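Local atomic coordinates of transcriptional regulator (Saccharomonospora viridis, PDB entry 4JNN), a protein that probably binds DNA at regulatory sites to repress transcription as a TetR-family regulator, and holds a benzamidine molecule in the pocket of its regulatory domain. Residues I8-W13 against L55-K60; I50-L55 against N111-D116; E78-L83 against M131-G136; R124-I129 against L150-S155. All coordinates share one frame; numbering follows the deposited sequence.

Contact 1: I8-W13 against L55-K60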
loop_
_atom_site.group_PDB
_atom_site.type_symbol
_atom_site.label_atom_id
_atom_site.label_comp_id
_atom_site.label_asym_id
_atom_site.label_seq_id
_atom_site.Cartn_x
_atom_site.Cartn_y
_atom_site.Cartn_z
ATOM N N ILE A 8 -16.865 16.227 -15.380
ATOM C CA ILE A 8 -15.415 16.261 -15.497
ATOM C C ILE A 8 -14.803 15.458 -14.378
ATOM O O ILE A 8 -13.871 14.689 -14.622
ATOM C CB ILE A 8 -14.801 17.679 -15.464
ATOM C CG1 ILE A 8 -15.120 18.460 -16.730
ATOM C CG2 ILE A 8 -13.287 17.579 -15.289
ATOM C CD1 ILE A 8 -15.049 19.977 -16.580
ATOM N N LEU A 9 -15.300 15.606 -13.149
ATOM C CA LEU A 9 -14.694 14.828 -12.045
ATOM C C LEU A 9 -14.977 13.336 -12.089
ATOM O O LEU A 9 -14.085 12.544 -11.728
ATOM C CB LEU A 9 -15.007 15.387 -10.644
ATOM C CG LEU A 9 -14.458 16.803 -10.366
ATOM C CD1 LEU A 9 -15.116 17.398 -9.138
ATOM C CD2 LEU A 9 -12.932 16.831 -10.269
ATOM N N GLU A 10 -16.195 12.960 -12.484
ATOM C CA GLU A 10 -16.586 11.543 -12.541
ATOM C C GLU A 10 -15.716 10.831 -13.609
ATOM O O GLU A 10 -15.195 9.777 -13.362
ATOM C CB GLU A 10 -18.117 11.371 -12.778
ATOM C CG GLU A 10 -18.530 9.948 -13.161
ATOM C CD GLU A 10 -20.013 9.587 -12.895
ATOM O OE1 GLU A 10 -20.362 9.202 -11.744
ATOM O OE2 GLU A 10 -20.845 9.622 -13.855
ATOM N N THR A 11 -15.570 11.445 -14.784
ATOM C CA THR A 11 -14.595 11.016 -15.816
ATOM C C THR A 11 -13.120 10.995 -15.378
ATOM O O THR A 11 -12.397 10.031 -15.638
ATOM C CB THR A 11 -14.684 11.899 -17.062
ATOM O OG1 THR A 11 -16.058 12.074 -17.415
ATOM C CG2 THR A 11 -13.939 11.247 -18.207
ATOM N N ALA A 12 -12.661 12.071 -14.771
ATOM C CA ALA A 12 -11.287 12.111 -14.241
ATOM C C ALA A 12 -11.037 10.949 -13.254
ATOM O O ALA A 12 -10.055 10.214 -13.394
ATOM C CB ALA A 12 -11.023 13.475 -13.579
ATOM N N TRP A 13 -11.957 10.727 -12.317
ATOM C CA TRP A 13 -11.816 9.644 -11.304
ATOM C C TRP A 13 -11.587 8.292 -11.978
ATOM O O TRP A 13 -10.642 7.496 -11.633
ATOM C CB TRP A 13 -13.075 9.556 -10.416
ATOM C CG TRP A 13 -13.085 8.419 -9.366
ATOM C CD1 TRP A 13 -13.786 7.235 -9.433
ATOM C CD2 TRP A 13 -12.353 8.375 -8.116
ATOM N NE1 TRP A 13 -13.556 6.481 -8.312
ATOM C CE2 TRP A 13 -12.675 7.146 -7.491
ATOM C CE3 TRP A 13 -11.440 9.254 -7.478
ATOM C CZ2 TRP A 13 -12.136 6.767 -6.239
ATOM C CZ3 TRP A 13 -10.896 8.880 -6.257
ATOM C CH2 TRP A 13 -11.256 7.638 -5.638
ATOM N N LEU A 55 -10.572 13.076 -5.837
ATOM C CA LEU A 55 -10.387 12.420 -4.556
ATOM C C LEU A 55 -11.309 12.931 -3.401
ATOM O O LEU A 55 -11.903 12.148 -2.662
ATOM C CB LEU A 55 -8.926 12.574 -4.187
ATOM C CG LEU A 55 -8.432 12.254 -2.802
ATOM C CD1 LEU A 55 -8.664 10.802 -2.462
ATOM C CD2 LEU A 55 -6.954 12.634 -2.662
ATOM N N ARG A 56 -11.453 14.235 -3.269
ATOM C CA ARG A 56 -12.351 14.801 -2.282
ATOM C C ARG A 56 -13.805 14.369 -2.506
ATOM O O ARG A 56 -14.558 14.149 -1.551
ATOM C CB ARG A 56 -12.255 16.309 -2.400
ATOM C CG ARG A 56 -12.839 17.140 -1.291
ATOM C CD ARG A 56 -12.390 18.571 -1.561
ATOM N NE ARG A 56 -11.093 18.854 -0.941
ATOM C CZ ARG A 56 -10.296 19.859 -1.282
ATOM N NH1 ARG A 56 -10.653 20.672 -2.245
ATOM N NH2 ARG A 56 -9.139 20.074 -0.647
ATOM N N ARG A 57 -14.193 14.306 -3.779
ATOM C CA ARG A 57 -15.547 13.907 -4.167
ATOM C C ARG A 57 -15.766 12.417 -3.851
ATOM O O ARG A 57 -16.842 12.040 -3.380
ATOM C CB ARG A 57 -15.840 14.190 -5.648
ATOM C CG ARG A 57 -17.273 13.895 -6.038
ATOM C CD ARG A 57 -17.622 14.237 -7.486
ATOM N NE ARG A 57 -18.871 13.567 -7.914
ATOM C CZ ARG A 57 -18.943 12.349 -8.460
ATOM N NH1 ARG A 57 -17.838 11.632 -8.674
ATOM N NH2 ARG A 57 -20.125 11.835 -8.793
ATOM N N ASN A 58 -14.747 11.585 -4.057
ATOM C CA ASN A 58 -14.924 10.163 -3.828
ATOM C C ASN A 58 -14.920 9.763 -2.369
ATOM O O ASN A 58 -15.786 9.019 -1.934
ATOM C CB ASN A 58 -14.039 9.320 -4.744
ATOM C CG ASN A 58 -14.573 9.295 -6.187
ATOM O OD1 ASN A 58 -15.084 8.261 -6.684
ATOM N ND2 ASN A 58 -14.489 10.456 -6.866
ATOM N N VAL A 59 -14.014 10.352 -1.599
ATOM C CA VAL A 59 -14.063 10.311 -0.144
ATOM C C VAL A 59 -15.384 10.780 0.464
ATOM O O VAL A 59 -15.782 10.287 1.507
ATOM C CB VAL A 59 -12.916 11.134 0.429
ATOM C CG1 VAL A 59 -13.239 11.674 1.826
ATOM C CG2 VAL A 59 -11.686 10.269 0.407
ATOM N N LYS A 60 -16.078 11.723 -0.156
ATOM C CA LYS A 60 -17.404 12.009 0.338
ATOM C C LYS A 60 -18.367 10.867 -0.007
ATOM O O LYS A 60 -19.196 10.449 0.816
ATOM C CB LYS A 60 -17.935 13.326 -0.210
ATOM C CG LYS A 60 -19.283 13.658 0.404
ATOM C CD LYS A 60 -19.848 15.002 -0.032
ATOM C CE LYS A 60 -20.476 15.746 1.165
ATOM N NZ LYS A 60 -21.552 15.032 1.917
#

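Contact 2: I50-L55 against N111-D116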
loop_
_atom_site.group_PDB
_atom_site.type_symbol
_atom_site.label_atom_id
_atom_site.label_comp_id
_atom_site.label_asym_id
_atom_site.label_seq_id
_atom_site.Cartn_x
_atom_site.Cartn_y
_atom_site.Cartn_z
ATOM N N ILE A 50 -7.261 18.609 -10.312
ATOM C CA ILE A 50 -8.098 17.537 -10.789
ATOM C C ILE A 50 -8.046 16.320 -9.861
ATOM O O ILE A 50 -9.084 15.859 -9.416
ATOM C CB ILE A 50 -7.808 17.132 -12.231
ATOM C CG1 ILE A 50 -8.423 18.162 -13.188
ATOM C CG2 ILE A 50 -8.422 15.750 -12.460
ATOM C CD1 ILE A 50 -7.790 18.191 -14.567
ATOM N N LEU A 51 -6.847 15.856 -9.516
ATOM C CA LEU A 51 -6.737 14.716 -8.625
ATOM C C LEU A 51 -7.323 15.093 -7.255
ATOM O O LEU A 51 -8.066 14.337 -6.691
ATOM C CB LEU A 51 -5.282 14.266 -8.538
ATOM C CG LEU A 51 -4.864 13.257 -7.470
ATOM C CD1 LEU A 51 -5.375 11.840 -7.759
ATOM C CD2 LEU A 51 -3.355 13.270 -7.361
ATOM N N LEU A 52 -7.020 16.292 -6.751
ATOM C CA LEU A 52 -7.400 16.681 -5.378
ATOM C C LEU A 52 -8.925 16.717 -5.254
ATOM O O LEU A 52 -9.478 16.247 -4.281
ATOM C CB LEU A 52 -6.761 18.019 -4.975
ATOM C CG LEU A 52 -6.863 18.583 -3.558
ATOM C CD1 LEU A 52 -5.967 17.862 -2.522
ATOM C CD2 LEU A 52 -6.512 20.096 -3.519
ATOM N N GLU A 53 -9.595 17.280 -6.240
ATOM C CA GLU A 53 -11.063 17.393 -6.186
ATOM C C GLU A 53 -11.777 16.098 -6.496
ATOM O O GLU A 53 -12.829 15.854 -5.952
ATOM C CB GLU A 53 -11.581 18.512 -7.106
ATOM C CG GLU A 53 -11.149 19.902 -6.674
ATOM C CD GLU A 53 -11.695 20.322 -5.296
ATOM O OE1 GLU A 53 -12.745 19.809 -4.840
ATOM O OE2 GLU A 53 -11.083 21.201 -4.662
ATOM N N ALA A 54 -11.207 15.267 -7.363
ATOM C CA ALA A 54 -11.825 13.972 -7.688
ATOM C C ALA A 54 -11.740 13.113 -6.458
ATOM O O ALA A 54 -12.709 12.508 -6.075
ATOM C CB ALA A 54 -11.138 13.297 -8.885
ATOM N N LEU A 55 -10.572 13.076 -5.837
ATOM C CA LEU A 55 -10.387 12.420 -4.556
ATOM C C LEU A 55 -11.309 12.931 -3.401
ATOM O O LEU A 55 -11.903 12.148 -2.662
ATOM C CB LEU A 55 -8.926 12.574 -4.187
ATOM C CG LEU A 55 -8.432 12.254 -2.802
ATOM C CD1 LEU A 55 -8.664 10.802 -2.462
ATOM C CD2 LEU A 55 -6.954 12.634 -2.662
ATOM N N ASN A 111 3.258 15.381 -1.653
ATOM C CA ASN A 111 2.273 16.427 -1.817
ATOM C C ASN A 111 1.467 16.697 -0.531
ATOM O O ASN A 111 0.595 15.900 -0.205
ATOM C CB ASN A 111 1.342 16.001 -2.953
ATOM C CG ASN A 111 0.415 17.099 -3.376
ATOM O OD1 ASN A 111 0.096 18.003 -2.583
ATOM N ND2 ASN A 111 -0.034 17.037 -4.640
ATOM N N PRO A 112 1.745 17.819 0.187
ATOM C CA PRO A 112 1.097 18.072 1.483
ATOM C C PRO A 112 -0.420 18.213 1.372
ATOM O O PRO A 112 -1.128 17.733 2.274
ATOM C CB PRO A 112 1.755 19.403 1.980
ATOM C CG PRO A 112 3.041 19.527 1.200
ATOM C CD PRO A 112 2.727 18.896 -0.144
ATOM N N LYS A 113 -0.945 18.793 0.282
ATOM C CA LYS A 113 -2.432 18.918 0.149
ATOM C C LYS A 113 -3.124 17.580 -0.009
ATOM O O LYS A 113 -4.226 17.376 0.530
ATOM C CB LYS A 113 -2.867 19.832 -0.996
ATOM C CG LYS A 113 -2.855 21.320 -0.706
ATOM C CD LYS A 113 -3.582 22.113 -1.816
ATOM C CE LYS A 113 -2.864 21.996 -3.166
ATOM N NZ LYS A 113 -2.998 23.164 -4.098
ATOM N N ILE A 114 -2.491 16.680 -0.759
ATOM C CA ILE A 114 -3.041 15.335 -0.997
ATOM C C ILE A 114 -2.863 14.531 0.304
ATOM O O ILE A 114 -3.759 13.850 0.723
ATOM C CB ILE A 114 -2.376 14.642 -2.224
ATOM C CG1 ILE A 114 -2.680 15.388 -3.559
ATOM C CG2 ILE A 114 -2.721 13.164 -2.315
ATOM C CD1 ILE A 114 -4.040 15.171 -4.200
ATOM N N ARG A 115 -1.714 14.699 0.955
ATOM C CA ARG A 115 -1.422 14.129 2.263
ATOM C C ARG A 115 -2.455 14.504 3.335
ATOM O O ARG A 115 -2.978 13.630 4.026
ATOM C CB ARG A 115 -0.053 14.616 2.734
ATOM C CG ARG A 115 0.742 13.542 3.432
ATOM C CD ARG A 115 1.150 13.911 4.838
ATOM N NE ARG A 115 2.143 14.981 4.875
ATOM C CZ ARG A 115 1.905 16.204 5.353
ATOM N NH1 ARG A 115 0.701 16.506 5.836
ATOM N NH2 ARG A 115 2.873 17.122 5.361
ATOM N N ASP A 116 -2.717 15.810 3.481
ATOM C CA ASP A 116 -3.792 16.304 4.368
ATOM C C ASP A 116 -5.118 15.661 4.067
ATOM O O ASP A 116 -5.695 14.975 4.908
ATOM C CB ASP A 116 -3.967 17.800 4.194
ATOM C CG ASP A 116 -2.848 18.572 4.833
ATOM O OD1 ASP A 116 -1.972 17.898 5.435
ATOM O OD2 ASP A 116 -2.857 19.839 4.755
#

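Contact 3: E78-L83 against M131-G136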
loop_
_atom_site.group_PDB
_atom_site.type_symbol
_atom_site.label_atom_id
_atom_site.label_comp_id
_atom_site.label_asym_id
_atom_site.label_seq_id
_atom_site.Cartn_x
_atom_site.Cartn_y
_atom_site.Cartn_z
ATOM N N GLU A 78 -21.809 -7.196 13.635
ATOM C CA GLU A 78 -22.311 -7.118 12.271
ATOM C C GLU A 78 -21.815 -5.818 11.643
ATOM O O GLU A 78 -21.509 -5.793 10.451
ATOM C CB GLU A 78 -23.851 -7.245 12.263
ATOM C CG GLU A 78 -24.567 -7.270 10.907
ATOM C CD GLU A 78 -24.136 -8.382 9.941
ATOM O OE1 GLU A 78 -23.646 -9.480 10.365
ATOM O OE2 GLU A 78 -24.302 -8.147 8.715
ATOM N N ARG A 79 -21.721 -4.760 12.458
ATOM C CA ARG A 79 -21.208 -3.448 12.034
ATOM C C ARG A 79 -19.770 -3.630 11.554
ATOM O O ARG A 79 -19.426 -3.288 10.415
ATOM C CB ARG A 79 -21.220 -2.447 13.191
ATOM C CG ARG A 79 -22.569 -1.826 13.497
ATOM C CD ARG A 79 -22.449 -0.791 14.600
ATOM N NE ARG A 79 -22.007 0.470 14.041
ATOM C CZ ARG A 79 -22.824 1.436 13.606
ATOM N NH1 ARG A 79 -24.136 1.297 13.671
ATOM N NH2 ARG A 79 -22.320 2.552 13.098
ATOM N N LEU A 80 -18.955 -4.219 12.426
ATOM C CA LEU A 80 -17.578 -4.409 12.128
ATOM C C LEU A 80 -17.412 -5.325 10.918
ATOM O O LEU A 80 -16.564 -5.079 10.069
ATOM C CB LEU A 80 -16.881 -4.970 13.334
ATOM C CG LEU A 80 -15.391 -4.726 13.318
ATOM C CD1 LEU A 80 -15.065 -3.368 13.923
ATOM C CD2 LEU A 80 -14.742 -5.848 14.095
ATOM N N VAL A 81 -18.260 -6.338 10.807
ATOM C CA VAL A 81 -18.263 -7.207 9.633
ATOM C C VAL A 81 -18.560 -6.442 8.349
ATOM O O VAL A 81 -17.798 -6.528 7.400
ATOM C CB VAL A 81 -19.224 -8.418 9.819
ATOM C CG1 VAL A 81 -19.686 -8.976 8.476
ATOM C CG2 VAL A 81 -18.539 -9.512 10.648
ATOM N N ARG A 82 -19.636 -5.655 8.346
ATOM C CA ARG A 82 -19.996 -4.837 7.195
ATOM C C ARG A 82 -18.981 -3.733 6.858
ATOM O O ARG A 82 -18.749 -3.440 5.671
ATOM C CB ARG A 82 -21.371 -4.223 7.395
ATOM C CG ARG A 82 -22.096 -3.927 6.097
ATOM C CD ARG A 82 -22.519 -5.225 5.426
ATOM N NE ARG A 82 -23.947 -5.238 5.152
ATOM C CZ ARG A 82 -24.884 -5.484 6.065
ATOM N NH1 ARG A 82 -24.554 -5.728 7.332
ATOM N NH2 ARG A 82 -26.164 -5.481 5.712
ATOM N N LEU A 83 -18.373 -3.117 7.878
ATOM C CA LEU A 83 -17.246 -2.181 7.657
ATOM C C LEU A 83 -16.152 -2.880 6.892
ATOM O O LEU A 83 -15.606 -2.357 5.903
ATOM C CB LEU A 83 -16.644 -1.714 8.967
ATOM C CG LEU A 83 -17.412 -0.621 9.680
ATOM C CD1 LEU A 83 -17.045 -0.614 11.140
ATOM C CD2 LEU A 83 -17.068 0.737 9.076
HETATM N N MSE A 131 -14.350 3.139 17.418
HETATM C CA MSE A 131 -15.675 3.378 18.087
HETATM C C MSE A 131 -16.470 2.102 18.143
HETATM O O MSE A 131 -16.885 1.656 19.206
HETATM C CB MSE A 131 -16.451 4.422 17.279
HETATM C CG MSE A 131 -17.980 4.342 17.457
HETATM SE SE MSE A 131 -18.769 6.041 16.822
HETATM C CE MSE A 131 -17.978 7.177 18.257
ATOM N N THR A 132 -16.666 1.494 16.980
ATOM C CA THR A 132 -17.262 0.185 16.861
ATOM C C THR A 132 -16.568 -0.846 17.777
ATOM O O THR A 132 -17.229 -1.670 18.387
ATOM C CB THR A 132 -17.158 -0.278 15.410
ATOM O OG1 THR A 132 -17.562 0.787 14.558
ATOM C CG2 THR A 132 -18.007 -1.516 15.129
ATOM N N ILE A 133 -15.243 -0.811 17.884
ATOM C CA ILE A 133 -14.626 -1.708 18.843
ATOM C C ILE A 133 -15.011 -1.332 20.280
ATOM O O ILE A 133 -15.392 -2.200 21.052
ATOM C CB ILE A 133 -13.107 -1.907 18.605
ATOM C CG1 ILE A 133 -12.902 -2.649 17.284
ATOM C CG2 ILE A 133 -12.487 -2.691 19.752
ATOM C CD1 ILE A 133 -11.545 -2.481 16.621
ATOM N N ARG A 134 -15.004 -0.050 20.628
ATOM C CA ARG A 134 -15.327 0.337 21.998
ATOM C C ARG A 134 -16.767 0.004 22.354
ATOM O O ARG A 134 -17.080 -0.403 23.516
ATOM C CB ARG A 134 -15.044 1.801 22.239
ATOM C CG ARG A 134 -13.568 2.080 22.224
ATOM C CD ARG A 134 -13.196 3.486 22.664
ATOM N NE ARG A 134 -11.741 3.523 22.783
ATOM C CZ ARG A 134 -10.916 4.133 21.935
ATOM N NH1 ARG A 134 -11.395 4.831 20.906
ATOM N NH2 ARG A 134 -9.607 4.072 22.142
ATOM N N THR A 135 -17.634 0.152 21.351
ATOM C CA THR A 135 -19.046 -0.189 21.489
ATOM C C THR A 135 -19.186 -1.696 21.665
ATOM O O THR A 135 -19.825 -2.144 22.610
ATOM C CB THR A 135 -19.884 0.352 20.312
ATOM O OG1 THR A 135 -19.687 1.769 20.222
ATOM C CG2 THR A 135 -21.390 0.065 20.504
ATOM N N GLY A 136 -18.571 -2.485 20.787
ATOM C CA GLY A 136 -18.621 -3.940 20.931
ATOM C C GLY A 136 -18.042 -4.436 22.252
ATOM O O GLY A 136 -18.514 -5.437 22.808
#

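Contact 4: R124-I129 against L150-S155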
loop_
_atom_site.group_PDB
_atom_site.type_symbol
_atom_site.label_atom_id
_atom_site.label_comp_id
_atom_site.label_asym_id
_atom_site.label_seq_id
_atom_site.Cartn_x
_atom_site.Cartn_y
_atom_site.Cartn_z
ATOM N N ARG A 124 -10.872 9.604 9.794
ATOM C CA ARG A 124 -12.283 9.509 10.025
ATOM C C ARG A 124 -12.809 8.064 10.077
ATOM O O ARG A 124 -13.716 7.746 10.846
ATOM C CB ARG A 124 -12.996 10.253 8.912
ATOM C CG ARG A 124 -14.514 10.143 8.964
ATOM C CD ARG A 124 -15.097 11.026 7.856
ATOM N NE ARG A 124 -16.342 11.662 8.269
ATOM C CZ ARG A 124 -16.958 12.616 7.557
ATOM N NH1 ARG A 124 -16.422 13.032 6.393
ATOM N NH2 ARG A 124 -18.101 13.158 8.009
ATOM N N TRP A 125 -12.258 7.217 9.217
ATOM C CA TRP A 125 -12.689 5.855 9.046
ATOM C C TRP A 125 -12.027 5.048 10.159
ATOM O O TRP A 125 -12.641 4.233 10.814
ATOM C CB TRP A 125 -12.289 5.396 7.622
ATOM C CG TRP A 125 -12.392 3.944 7.415
ATOM C CD1 TRP A 125 -13.543 3.191 7.215
ATOM C CD2 TRP A 125 -11.297 3.023 7.407
ATOM N NE1 TRP A 125 -13.201 1.827 7.098
ATOM C CE2 TRP A 125 -11.830 1.715 7.193
ATOM C CE3 TRP A 125 -9.902 3.178 7.529
ATOM C CZ2 TRP A 125 -11.003 0.569 7.126
ATOM C CZ3 TRP A 125 -9.096 2.052 7.450
ATOM C CH2 TRP A 125 -9.643 0.764 7.248
ATOM N N TYR A 126 -10.775 5.326 10.441
ATOM C CA TYR A 126 -10.168 4.731 11.585
ATOM C C TYR A 126 -10.916 4.996 12.927
ATOM O O TYR A 126 -11.056 4.064 13.728
ATOM C CB TYR A 126 -8.768 5.285 11.655
ATOM C CG TYR A 126 -7.994 4.942 12.872
ATOM C CD1 TYR A 126 -7.386 3.686 13.000
ATOM C CD2 TYR A 126 -7.788 5.900 13.871
ATOM C CE1 TYR A 126 -6.640 3.379 14.107
ATOM C CE2 TYR A 126 -7.043 5.604 14.985
ATOM C CZ TYR A 126 -6.448 4.335 15.081
ATOM O OH TYR A 126 -5.657 4.002 16.185
ATOM N N GLN A 127 -11.343 6.245 13.184
ATOM C CA GLN A 127 -12.172 6.601 14.363
ATOM C C GLN A 127 -13.480 5.800 14.462
ATOM O O GLN A 127 -13.924 5.469 15.566
ATOM C CB GLN A 127 -12.548 8.105 14.414
ATOM C CG GLN A 127 -11.429 9.083 14.826
ATOM C CD GLN A 127 -10.503 8.514 15.907
ATOM O OE1 GLN A 127 -9.271 8.640 15.827
ATOM N NE2 GLN A 127 -11.103 7.882 16.924
ATOM N N THR A 128 -14.056 5.524 13.299
ATOM C CA THR A 128 -15.205 4.692 13.093
ATOM C C THR A 128 -14.868 3.241 13.490
ATOM O O THR A 128 -15.689 2.586 14.110
ATOM C CB THR A 128 -15.641 4.769 11.598
ATOM O OG1 THR A 128 -16.330 6.010 11.337
ATOM C CG2 THR A 128 -16.596 3.688 11.273
ATOM N N ILE A 129 -13.678 2.744 13.141
ATOM C CA ILE A 129 -13.283 1.389 13.506
ATOM C C ILE A 129 -13.188 1.241 14.996
ATOM O O ILE A 129 -13.806 0.326 15.576
ATOM C CB ILE A 129 -11.907 0.947 12.916
ATOM C CG1 ILE A 129 -11.916 0.904 11.383
ATOM C CG2 ILE A 129 -11.540 -0.427 13.441
ATOM C CD1 ILE A 129 -13.089 0.091 10.843
ATOM N N LEU A 150 -5.892 -1.950 18.521
ATOM C CA LEU A 150 -6.649 -2.906 17.723
ATOM C C LEU A 150 -7.105 -2.375 16.383
ATOM O O LEU A 150 -6.966 -3.071 15.376
ATOM C CB LEU A 150 -7.870 -3.415 18.473
ATOM C CG LEU A 150 -8.318 -4.814 18.045
ATOM C CD1 LEU A 150 -7.128 -5.723 17.748
ATOM C CD2 LEU A 150 -9.210 -5.419 19.129
ATOM N N ALA A 151 -7.643 -1.157 16.359
ATOM C CA ALA A 151 -8.062 -0.569 15.099
ATOM C C ALA A 151 -6.875 -0.368 14.157
ATOM O O ALA A 151 -7.019 -0.519 12.958
ATOM C CB ALA A 151 -8.828 0.742 15.328
ATOM N N THR A 152 -5.694 -0.072 14.724
ATOM C CA THR A 152 -4.456 0.095 13.959
ATOM C C THR A 152 -4.170 -1.234 13.282
ATOM O O THR A 152 -4.044 -1.288 12.084
ATOM C CB THR A 152 -3.320 0.577 14.899
ATOM O OG1 THR A 152 -3.554 1.947 15.195
ATOM C CG2 THR A 152 -1.970 0.450 14.306
ATOM N N ARG A 153 -4.174 -2.321 14.043
ATOM C CA ARG A 153 -3.934 -3.656 13.475
ATOM C C ARG A 153 -4.896 -3.953 12.343
ATOM O O ARG A 153 -4.469 -4.323 11.242
ATOM C CB ARG A 153 -4.113 -4.736 14.537
ATOM C CG ARG A 153 -3.517 -6.083 14.153
ATOM C CD ARG A 153 -3.067 -6.804 15.407
ATOM N NE ARG A 153 -1.904 -6.184 16.043
ATOM C CZ ARG A 153 -1.345 -6.643 17.170
ATOM N NH1 ARG A 153 -0.290 -6.033 17.703
ATOM N NH2 ARG A 153 -1.864 -7.706 17.797
ATOM N N LEU A 154 -6.188 -3.756 12.630
ATOM C CA LEU A 154 -7.254 -4.158 11.750
ATOM C C LEU A 154 -7.209 -3.374 10.460
ATOM O O LEU A 154 -7.281 -3.948 9.370
ATOM C CB LEU A 154 -8.588 -4.017 12.456
ATOM C CG LEU A 154 -9.804 -4.349 11.614
ATOM C CD1 LEU A 154 -9.699 -5.717 10.963
ATOM C CD2 LEU A 154 -10.973 -4.275 12.558
ATOM N N SER A 155 -6.989 -2.074 10.568
ATOM C CA SER A 155 -6.916 -1.250 9.384
ATOM C C SER A 155 -5.593 -1.428 8.585
ATOM O O SER A 155 -5.590 -1.389 7.367
ATOM C CB SER A 155 -7.091 0.184 9.822
ATOM O OG SER A 155 -5.882 0.579 10.400
#

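Contact 1: I8-W13 against L55-K60
The side-chain amide of Asn58 lies flat on one face of the Trp13 indole, the two planes only 15° apart and Asn58 CG over the centre of the ring system. Nearer the backbone, Asn58 CB sits 3.4 Å from the centroid of the six-membered ring of Trp13, almost on the ring normal, a CH-pi contact. The indole gets there because Trp13 CG is anti to the backbone N (chi1 177°), which throws the ring across the gap to helix 47-69. Asn58 comes from the opposite direction, and its ND2 is hydrogen-bonded to Ala54 O one turn back, which limits rotation of the amide. The model presses the amide oxygen too hard into the ring, so the exact depth of this stack is doubtful. At the far end of the indole, Trp13 CZ3 comes within 4.0 Å of Leu55 CA. Arg57, extended from CG to NE, lays its chain beside Leu9, with Arg57 CD 4.3 Å from Leu9 CB. It ends near Glu10 in a long salt bridge, Glu10 OE1 to Arg57 NH2 4.0 Å, and the place of NH2 is itself unsure. The short helical segments cross at 90°, joining helix 3-19 of the DNA-binding domain to helix 47-69, while Val100 of helix 93-108 also touches Trp13. Chemically, the joint relies on a buried amide-on-indole stack, and the long ion pair at the solvent side probably adds little.

Contact 2: I50-L55 against N111-D116
Ile114 and Lys113 meet a row of leucines, Leu51, Leu52 and Leu55, on helix 47-69, and the short helical segments run almost parallel, 7° apart with their axes 10.5 Å from each other. Read from its start, the second segment begins with Asn111 at the N-cap: its OD1 takes weak bonds from Lys113 N and Ile114 N, closing off the first turn just where the packing starts. Lys113 comes next. Its aliphatic chain crosses Leu52 at about a right angle, Lys113 CD 3.9 Å from Leu52 CD2, while the other methyl, Leu52 CD1, lies 3.5 Å from Lys113 O. Ile114 then does most of the work through a single atom. With CG1 beside the backbone N (chi1 -65°) and a second bend (chi2 -78°), its CD1 is directed among the leucines: 3.7 Å from Leu52 CD1, 3.8 Å from Leu51 CD2 and 4.2 Å from Leu55 CD2. Val104 of helix 93-108 packs on Ile114 as well. Farther along, Arg115 packs on Thr167 of the second subunit. Across the interface itself there is no hydrogen bond or salt bridge; one isoleucine methyl amid leucine side chains makes an apolar joint between helix 47-69, which leads out of the DNA-binding domain, and the regulatory domain.

Contact 3: E78-L83 against M131-G136
Arg79 NH1 is held by two backbone carbonyls, Ile73 O and, more weakly, Leu70 O, and the root of the same side chain packs across the interface, Arg79 CB 3.9 Å from Thr132 CG2. Thr132 is the residue that helix 76-86 packs around. Its CG2, anti to the backbone N, also meets Leu80 CD1 at 3.7 Å, and the two side chains pass at a slant. The hydroxyl takes the place beside the backbone N (chi1 -46°), from which Thr132 OG1 bonds to Thr128 O in its own helix; this polar atom is thus satisfied even though its neighbour across the gap is a methyl, Leu83 CD1, met tip to tip at 3.7 Å. Leu80 CD1 reaches on to Ile133 CG1, 4.1 Å away. No hydrogen bond joins the segments. Their axes run roughly antiparallel, at 157°, 10.0 Å apart at closest approach. Within the TetR regulatory domain the pair is flanked by other helices: Leu80 touches Ile185 of helix 174-188, Ile133 rests on Ala147 of helix 147-167, and Leu83 also touches Thr128 and Ile129, earlier on helix 112-138.

Contact 4: R124-I129 against L150-S155
The Trp125 indole overlaps Ser155, its CZ3 lying 3.6 Å from Ser155 CB, inside the all-helical regulatory domain of the TetR fold. Here the short segments 124-129 of helix 112-138 and 150-155 of helix 147-167 cross at 118°, their axes 9.4 Å apart. Trp125 belongs to the benzamidine pocket, so Ser155 backs a ligand-binding ring; Ser155 OG is also bonded to Tyr122 OH, another pocket residue. Ile129 CG1 lies over a face of the same indole. The next residue, Tyr126, carries its ring across with CG anti to the backbone N (chi1 172°), bringing Tyr126 OH to Thr152 OG1, a 3.1 Å hydrogen bond in which either hydroxyl could donate. Thr152 OG1 is bonded to Asp148 O too, and Lys169 of the second subunit makes a cation-pi contact with Tyr126, placing this crossing next to the dimer interface. Between Tyr126 and Ile129 the helices approach closely over an alanine: Ala151 CB touches Tyr126 CE1 at 3.6 Å and Ile129 CG2 at 3.5 Å.

Overall arrangement
The four contacts fall into two pairs on the elongated, all-helical chain. Contacts 1 and 2 touch, their centres 11 Å apart, and share Leu55 on helix 47-69; contacts 3 and 4 touch as well, centres 10 Å apart, on helix 112-138. Contact 1 closes before contacts 3 and 4 open, whereas 1 alternates with 2, 2 with 3, and 3 with 4. From contact 2 to contact 3 the centres are 29 Å apart, yet both use helix 112-138. That long helix therefore runs from the joint with the DNA-binding domain past the benzamidine pocket at contact 4, a route consistent with ligand signals reaching the DNA-binding end, as in TetR relatives.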